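Local coordinates for protein trehalose monomycolate exporter MmpL3 (Mycobacterium tuberculosis, PDB 7NVH) that exports trehalose monomycolate, the mycolic acid carrier for the mycobacterial cell envelope, as a membrane transporter of the RND permease clan, at residues D140-D152 with L163-G175. Numbering follows the deposited sequence.
Sequences DTILNNYKAIAPD and LAGLQPVAEALTG. With AV0 (Lauryl Maltose Neopentyl Glycol), chain B.
Tyr146 lies against Gln167, Pro168 and Glu171 where two helices of a periplasmic α/β domain of this RND-type transporter meet almost at a right angle. The axes of helices 140-147 and 166-174 pass 9.8 Å apart at a crossing angle of -89°. A chi1 of 168° swings CG of Tyr146 away from the backbone N and carries the ring over helix 166-174. Starting from the backbone, its CB and then CG meet Gln167 CB, which sits over one ring face in a CH-pi contact, 4.1 Å from the centroid. Farther out, CE2 approaches Glu171 at the ring edge, where Glu171 CB lies in the ring plane; the carboxylate is turned 81° from the ring. CZ touches Pro168 CG at 3.9 Å, and at the tip OH gives Glu171 OE2 a weak hydrogen bond of 3.3 Å while Leu163 CD1 packs beside it. Ala150 CB lies over the opposite face, toward its rim, and Leu134 and Leu153 also touch this side chain. Next along the interface, Leu143 is a knob among Gln167, Ala170, Glu171 and Thr174, its CD1 4.1 Å from Ala170 CB. In return, Glu171 fits among Leu143, Tyr146, Lys147 and Ala150. The amide of Gln167, bent at chi2, lies by Ile142 CG2, 3.4 Å from NE2. Another side of helix 166-174 meets the detergent: Val169 packs on one alkyl chain of the bound lauryl maltose neopentyl glycol, Leu173 on the other. Thr174 serves both sides, its CG2 3.7 Å from atom CAW of Leu173's chain and its OG1 accepting a weak 3.5 Å hydrogen bond from Lys147 NZ.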
loop_
_atom_site.group_PDB
_atom_site.type_symbol
_atom_site.label_atom_id
_atom_site.label_comp_id
_atom_site.label_asym_id
_atom_site.label_seq_id
_atom_site.Cartn_x
_atom_site.Cartn_y
_atom_site.Cartn_z
ATOM N N ASP A 140 -3.579 -18.775 4.714
ATOM C CA ASP A 140 -4.044 -18.741 3.333
ATOM C C ASP A 140 -4.720 -20.041 2.928
ATOM O O ASP A 140 -5.673 -20.019 2.142
ATOM C CB ASP A 140 -2.879 -18.433 2.397
ATOM C CG ASP A 140 -2.110 -17.203 2.821
ATOM O OD1 ASP A 140 -2.690 -16.098 2.779
ATOM O OD2 ASP A 140 -0.927 -17.337 3.197
ATOM N N THR A 141 -4.251 -21.177 3.448
ATOM C CA THR A 141 -4.944 -22.436 3.200
ATOM C C THR A 141 -6.353 -22.404 3.771
ATOM O O THR A 141 -7.302 -22.867 3.130
ATOM C CB THR A 141 -4.156 -23.599 3.799
ATOM O OG1 THR A 141 -2.810 -23.568 3.308
ATOM C CG2 THR A 141 -4.796 -24.921 3.422
ATOM N N ILE A 142 -6.512 -21.853 4.977
ATOM C CA ILE A 142 -7.838 -21.746 5.579
ATOM C C ILE A 142 -8.721 -20.817 4.759
ATOM O O ILE A 142 -9.910 -21.086 4.555
ATOM C CB ILE A 142 -7.726 -21.276 7.040
ATOM C CG1 ILE A 142 -6.927 -22.281 7.864
ATOM C CG2 ILE A 142 -9.100 -21.098 7.644
ATOM C CD1 ILE A 142 -6.587 -21.793 9.246
ATOM N N LEU A 143 -8.159 -19.704 4.284
ATOM C CA LEU A 143 -8.943 -18.785 3.464
ATOM C C LEU A 143 -9.394 -19.445 2.167
ATOM O O LEU A 143 -10.542 -19.275 1.743
ATOM C CB LEU A 143 -8.143 -17.519 3.171
ATOM C CG LEU A 143 -8.909 -16.459 2.381
ATOM C CD1 LEU A 143 -10.245 -16.167 3.038
ATOM C CD2 LEU A 143 -8.091 -15.191 2.247
ATOM N N ASN A 144 -8.505 -20.198 1.517
ATOM C CA ASN A 144 -8.884 -20.898 0.294
ATOM C C ASN A 144 -9.937 -21.963 0.571
ATOM O O ASN A 144 -10.866 -22.155 -0.223
ATOM C CB ASN A 144 -7.652 -21.516 -0.361
ATOM C CG ASN A 144 -6.723 -20.476 -0.948
ATOM O OD1 ASN A 144 -7.141 -19.362 -1.262
ATOM N ND2 ASN A 144 -5.455 -20.834 -1.098
ATOM N N ASN A 145 -9.807 -22.669 1.696
ATOM C CA ASN A 145 -10.814 -23.653 2.070
ATOM C C ASN A 145 -12.168 -22.994 2.281
ATOM O O ASN A 145 -13.203 -23.548 1.897
ATOM C CB ASN A 145 -10.377 -24.395 3.330
ATOM C CG ASN A 145 -9.452 -25.549 3.030
ATOM O OD1 ASN A 145 -9.149 -25.828 1.872
ATOM N ND2 ASN A 145 -8.994 -26.226 4.071
ATOM N N TYR A 146 -12.181 -21.812 2.899
ATOM C CA TYR A 146 -13.440 -21.096 3.070
ATOM C C TYR A 146 -14.006 -20.643 1.734
ATOM O O TYR A 146 -15.225 -20.653 1.539
ATOM C CB TYR A 146 -13.266 -19.888 3.982
ATOM C CG TYR A 146 -14.466 -18.976 3.930
ATOM C CD1 TYR A 146 -15.681 -19.375 4.463
ATOM C CD2 TYR A 146 -14.396 -17.738 3.321
ATOM C CE1 TYR A 146 -16.783 -18.559 4.409
ATOM C CE2 TYR A 146 -15.496 -16.914 3.262
ATOM C CZ TYR A 146 -16.687 -17.331 3.807
ATOM O OH TYR A 146 -17.789 -16.513 3.752
ATOM N N LYS A 147 -13.146 -20.179 0.829
ATOM C CA LYS A 147 -13.619 -19.753 -0.482
ATOM C C LYS A 147 -14.206 -20.917 -1.262
ATOM O O LYS A 147 -15.125 -20.729 -2.066
ATOM C CB LYS A 147 -12.482 -19.105 -1.270
ATOM C CG LYS A 147 -12.271 -17.638 -0.957
ATOM C CD LYS A 147 -11.152 -17.058 -1.800
ATOM C CE LYS A 147 -10.428 -15.947 -1.063
ATOM N NZ LYS A 147 -10.130 -14.791 -1.952
ATOM N N ALA A 148 -13.688 -22.125 -1.041
ATOM C CA ALA A 148 -14.204 -23.298 -1.734
ATOM C C ALA A 148 -15.591 -23.712 -1.263
ATOM O O ALA A 148 -16.246 -24.499 -1.954
ATOM C CB ALA A 148 -13.237 -24.471 -1.569
ATOM N N ILE A 149 -16.057 -23.215 -0.119
ATOM C CA ILE A 149 -17.355 -23.607 0.424
ATOM C C ILE A 149 -18.299 -22.433 0.626
ATOM O O ILE A 149 -19.474 -22.659 0.948
ATOM C CB ILE A 149 -17.203 -24.380 1.751
ATOM C CG1 ILE A 149 -16.737 -23.440 2.859
ATOM C CG2 ILE A 149 -16.236 -25.532 1.593
ATOM C CD1 ILE A 149 -16.850 -24.030 4.237
ATOM N N ALA A 150 -17.835 -21.195 0.468
ATOM C CA ALA A 150 -18.690 -20.041 0.747
ATOM C C ALA A 150 -19.950 -19.995 -0.108
ATOM O O ALA A 150 -21.035 -19.758 0.452
ATOM C CB ALA A 150 -17.876 -18.753 0.606
ATOM N N PRO A 151 -19.903 -20.185 -1.433
ATOM C CA PRO A 151 -21.157 -20.150 -2.202
ATOM C C PRO A 151 -22.170 -21.188 -1.760
ATOM O O PRO A 151 -23.377 -20.922 -1.819
ATOM C CB PRO A 151 -20.692 -20.393 -3.646
ATOM C CG PRO A 151 -19.332 -20.986 -3.523
ATOM C CD PRO A 151 -18.741 -20.329 -2.327
ATOM N N ASP A 152 -21.725 -22.363 -1.326
ATOM C CA ASP A 152 -22.642 -23.393 -0.864
ATOM C C ASP A 152 -22.991 -23.251 0.609
ATOM O O ASP A 152 -23.956 -23.872 1.069
ATOM C CB ASP A 152 -22.042 -24.779 -1.120
ATOM C CG ASP A 152 -23.097 -25.861 -1.234
ATOM O OD1 ASP A 152 -24.297 -25.544 -1.103
ATOM O OD2 ASP A 152 -22.726 -27.031 -1.462
ATOM N N LEU A 163 -23.473 -15.079 7.558
ATOM C CA LEU A 163 -22.135 -15.531 7.894
ATOM C C LEU A 163 -21.296 -14.386 8.439
ATOM O O LEU A 163 -21.351 -13.261 7.937
ATOM C CB LEU A 163 -21.452 -16.142 6.671
ATOM C CG LEU A 163 -22.341 -17.007 5.779
ATOM C CD1 LEU A 163 -21.581 -17.439 4.540
ATOM C CD2 LEU A 163 -22.851 -18.212 6.544
ATOM N N ALA A 164 -20.521 -14.687 9.474
ATOM C CA ALA A 164 -19.598 -13.733 10.066
ATOM C C ALA A 164 -18.403 -14.504 10.598
ATOM O O ALA A 164 -18.379 -15.736 10.584
ATOM C CB ALA A 164 -20.265 -12.917 11.174
ATOM N N GLY A 165 -17.402 -13.769 11.060
ATOM C CA GLY A 165 -16.238 -14.404 11.639
ATOM C C GLY A 165 -14.945 -13.981 10.982
ATOM O O GLY A 165 -14.914 -13.007 10.228
ATOM N N LEU A 166 -13.869 -14.710 11.257
ATOM C CA LEU A 166 -12.566 -14.371 10.708
ATOM C C LEU A 166 -12.485 -14.577 9.206
ATOM O O LEU A 166 -11.887 -13.751 8.509
ATOM C CB LEU A 166 -11.477 -15.204 11.389
ATOM C CG LEU A 166 -11.049 -14.749 12.781
ATOM C CD1 LEU A 166 -10.552 -15.931 13.590
ATOM C CD2 LEU A 166 -9.984 -13.676 12.689
ATOM N N GLN A 167 -13.068 -15.654 8.692
ATOM C CA GLN A 167 -12.927 -15.999 7.285
ATOM C C GLN A 167 -13.868 -15.215 6.373
ATOM O O GLN A 167 -13.434 -14.786 5.299
ATOM C CB GLN A 167 -13.117 -17.504 7.088
ATOM C CG GLN A 167 -12.195 -18.343 7.949
ATOM C CD GLN A 167 -10.737 -17.964 7.786
ATOM O OE1 GLN A 167 -10.297 -17.594 6.701
ATOM N NE2 GLN A 167 -9.980 -18.054 8.871
ATOM N N PRO A 168 -15.150 -15.029 6.711
ATOM C CA PRO A 168 -15.970 -14.139 5.874
ATOM C C PRO A 168 -15.422 -12.726 5.789
ATOM O O PRO A 168 -15.432 -12.121 4.710
ATOM C CB PRO A 168 -17.337 -14.185 6.565
ATOM C CG PRO A 168 -17.372 -15.515 7.188
ATOM C CD PRO A 168 -15.984 -15.732 7.703
ATOM N N VAL A 169 -14.908 -12.193 6.898
ATOM C CA VAL A 169 -14.347 -10.848 6.880
ATOM C C VAL A 169 -13.064 -10.814 6.061
ATOM O O VAL A 169 -12.817 -9.863 5.311
ATOM C CB VAL A 169 -14.120 -10.344 8.314
ATOM C CG1 VAL A 169 -13.296 -9.074 8.301
ATOM C CG2 VAL A 169 -15.450 -10.099 8.997
ATOM N N ALA A 170 -12.227 -11.844 6.189
ATOM C CA ALA A 170 -11.011 -11.909 5.384
ATOM C C ALA A 170 -11.337 -12.004 3.900
ATOM O O ALA A 170 -10.676 -11.368 3.072
ATOM C CB ALA A 170 -10.153 -13.093 5.821
ATOM N N GLU A 171 -12.346 -12.800 3.545
ATOM C CA GLU A 171 -12.754 -12.905 2.150
ATOM C C GLU A 171 -13.279 -11.576 1.630
ATOM O O GLU A 171 -12.996 -11.192 0.490
ATOM C CB GLU A 171 -13.814 -13.993 1.994
ATOM C CG GLU A 171 -14.226 -14.248 0.560
ATOM C CD GLU A 171 -15.607 -14.859 0.453
ATOM O OE1 GLU A 171 -15.880 -15.547 -0.552
ATOM O OE2 GLU A 171 -16.424 -14.644 1.372
ATOM N N ALA A 172 -14.056 -10.864 2.446
ATOM C CA ALA A 172 -14.541 -9.552 2.033
ATOM C C ALA A 172 -13.389 -8.573 1.846
ATOM O O ALA A 172 -13.377 -7.791 0.890
ATOM C CB ALA A 172 -15.542 -9.016 3.054
ATOM N N LEU A 173 -12.411 -8.599 2.753
ATOM C CA LEU A 173 -11.266 -7.704 2.662
ATOM C C LEU A 173 -10.390 -7.984 1.449
ATOM O O LEU A 173 -9.974 -7.038 0.775
ATOM C CB LEU A 173 -10.419 -7.801 3.932
ATOM C CG LEU A 173 -10.973 -7.116 5.179
ATOM C CD1 LEU A 173 -10.210 -7.563 6.412
ATOM C CD2 LEU A 173 -10.918 -5.610 5.036
ATOM N N THR A 174 -10.099 -9.251 1.157
ATOM C CA THR A 174 -9.317 -9.593 -0.023
ATOM C C THR A 174 -10.141 -9.619 -1.300
ATOM O O THR A 174 -9.563 -9.619 -2.391
ATOM C CB THR A 174 -8.641 -10.957 0.148
ATOM O OG1 THR A 174 -9.620 -11.995 0.026
ATOM C CG2 THR A 174 -7.968 -11.056 1.503
ATOM N N GLY A 175 -11.467 -9.644 -1.194
ATOM C CA GLY A 175 -12.310 -9.600 -2.371
ATOM C C GLY A 175 -12.522 -8.224 -2.947
ATOM O O GLY A 175 -13.116 -8.100 -4.022
HETATM C C1 AV0 B . -4.390 -12.390 10.878
HETATM O O1 AV0 B . -5.177 -11.268 10.667
HETATM C C2 AV0 B . -3.104 -12.288 10.081
HETATM O O2 AV0 B . -3.427 -12.204 8.692
HETATM C C3 AV0 B . -2.227 -13.481 10.308
HETATM O O3 AV0 B . -0.943 -13.208 9.680
HETATM C C4 AV0 B . -2.010 -13.807 11.746
HETATM O O4 AV0 B . -1.524 -15.193 11.860
HETATM C C5 AV0 B . -3.271 -13.709 12.608
HETATM O O5 AV0 B . -4.090 -12.503 12.325
HETATM C C6 AV0 B . -2.871 -13.681 14.046
HETATM O O6 AV0 B . -3.479 -12.580 14.672
HETATM C CAA AV0 B . -6.156 -6.819 0.460
HETATM C CAB AV0 B . -15.853 -14.930 16.490
HETATM O OAI AV0 B . 1.625 -12.778 10.597
HETATM O OAJ AV0 B . -12.915 -7.337 20.543
HETATM O OAL AV0 B . -7.620 -4.068 15.319
HETATM O OAN AV0 B . -10.046 -8.788 17.656
HETATM O OAP AV0 B . -10.010 -10.198 15.225
HETATM O OAQ AV0 B . 2.321 -15.203 14.655
HETATM O OAR AV0 B . -11.365 -4.340 20.803
HETATM O OAS AV0 B . 2.352 -16.916 11.449
HETATM O OAT AV0 B . -10.561 -2.308 18.921
HETATM O OAU AV0 B . -0.216 -16.443 14.003
HETATM O OAV AV0 B . -9.455 -3.347 16.578
HETATM C CAW AV0 B . -6.443 -7.742 1.631
HETATM C CAX AV0 B . -15.914 -13.857 15.357
HETATM C CAY AV0 B . -5.141 -8.097 2.331
HETATM C CAZ AV0 B . -14.512 -13.211 15.175
HETATM C CBA AV0 B . -5.452 -8.734 3.686
HETATM C CBB AV0 B . -14.605 -12.105 14.100
HETATM C CBC AV0 B . -6.404 -7.814 4.474
HETATM C CBD AV0 B . -13.255 -11.326 14.009
HETATM C CBE AV0 B . -6.434 -8.256 5.972
HETATM C CBF AV0 B . -13.200 -10.580 12.660
HETATM C CBG AV0 B . -6.850 -9.786 6.074
HETATM C CBH AV0 B . -11.800 -9.875 12.500
HETATM C CBI AV0 B . -6.241 -10.398 7.390
HETATM C CBJ AV0 B . -11.279 -10.103 11.051
HETATM C CBK AV0 B . -7.349 -10.434 8.535
HETATM C CBL AV0 B . -9.841 -9.495 10.902
HETATM C CBM AV0 B . 2.384 -13.774 11.244
HETATM C CBN AV0 B . -13.135 -6.380 19.536
HETATM C CBP AV0 B . -7.205 -5.366 15.675
HETATM C CBQ AV0 B . -6.943 -9.454 9.713
HETATM C CBR AV0 B . -8.792 -10.654 11.010
HETATM C CBS AV0 B . -6.359 -11.273 11.489
HETATM C CBT AV0 B . -7.264 -8.980 12.266
HETATM O OBV AV0 B . -7.952 -9.472 13.434
HETATM O OBX AV0 B . -7.730 -7.349 14.405
HETATM O OBY AV0 B . 0.373 -14.008 12.580
HETATM O OBZ AV0 B . -11.770 -6.103 17.550
HETATM O OCB AV0 B . -9.444 -6.021 17.473
HETATM C CCC AV0 B . 1.852 -13.993 12.627
HETATM C CCD AV0 B . -11.805 -5.885 19.000
HETATM C CCF AV0 B . -8.294 -6.356 15.338
HETATM C CCH AV0 B . -9.706 -8.149 16.375
HETATM C CCJ AV0 B . -8.617 -8.505 14.183
HETATM C CCL AV0 B . -9.070 -9.140 15.504
HETATM C CCM AV0 B . -7.345 -10.085 11.103
HETATM C CCN AV0 B . 2.444 -15.275 13.219
HETATM C CCO AV0 B . -11.632 -4.415 19.387
HETATM C CCQ AV0 B . -8.799 -6.995 16.633
HETATM C CCR AV0 B . -0.126 -15.227 11.926
HETATM C CCS AV0 B . -10.585 -5.479 16.921
HETATM C CCT AV0 B . 1.809 -16.538 12.764
HETATM C CCU AV0 B . -10.512 -3.753 18.662
HETATM C CCV AV0 B . 0.328 -16.470 12.676
HETATM C CCW AV0 B . -10.588 -3.981 17.219
#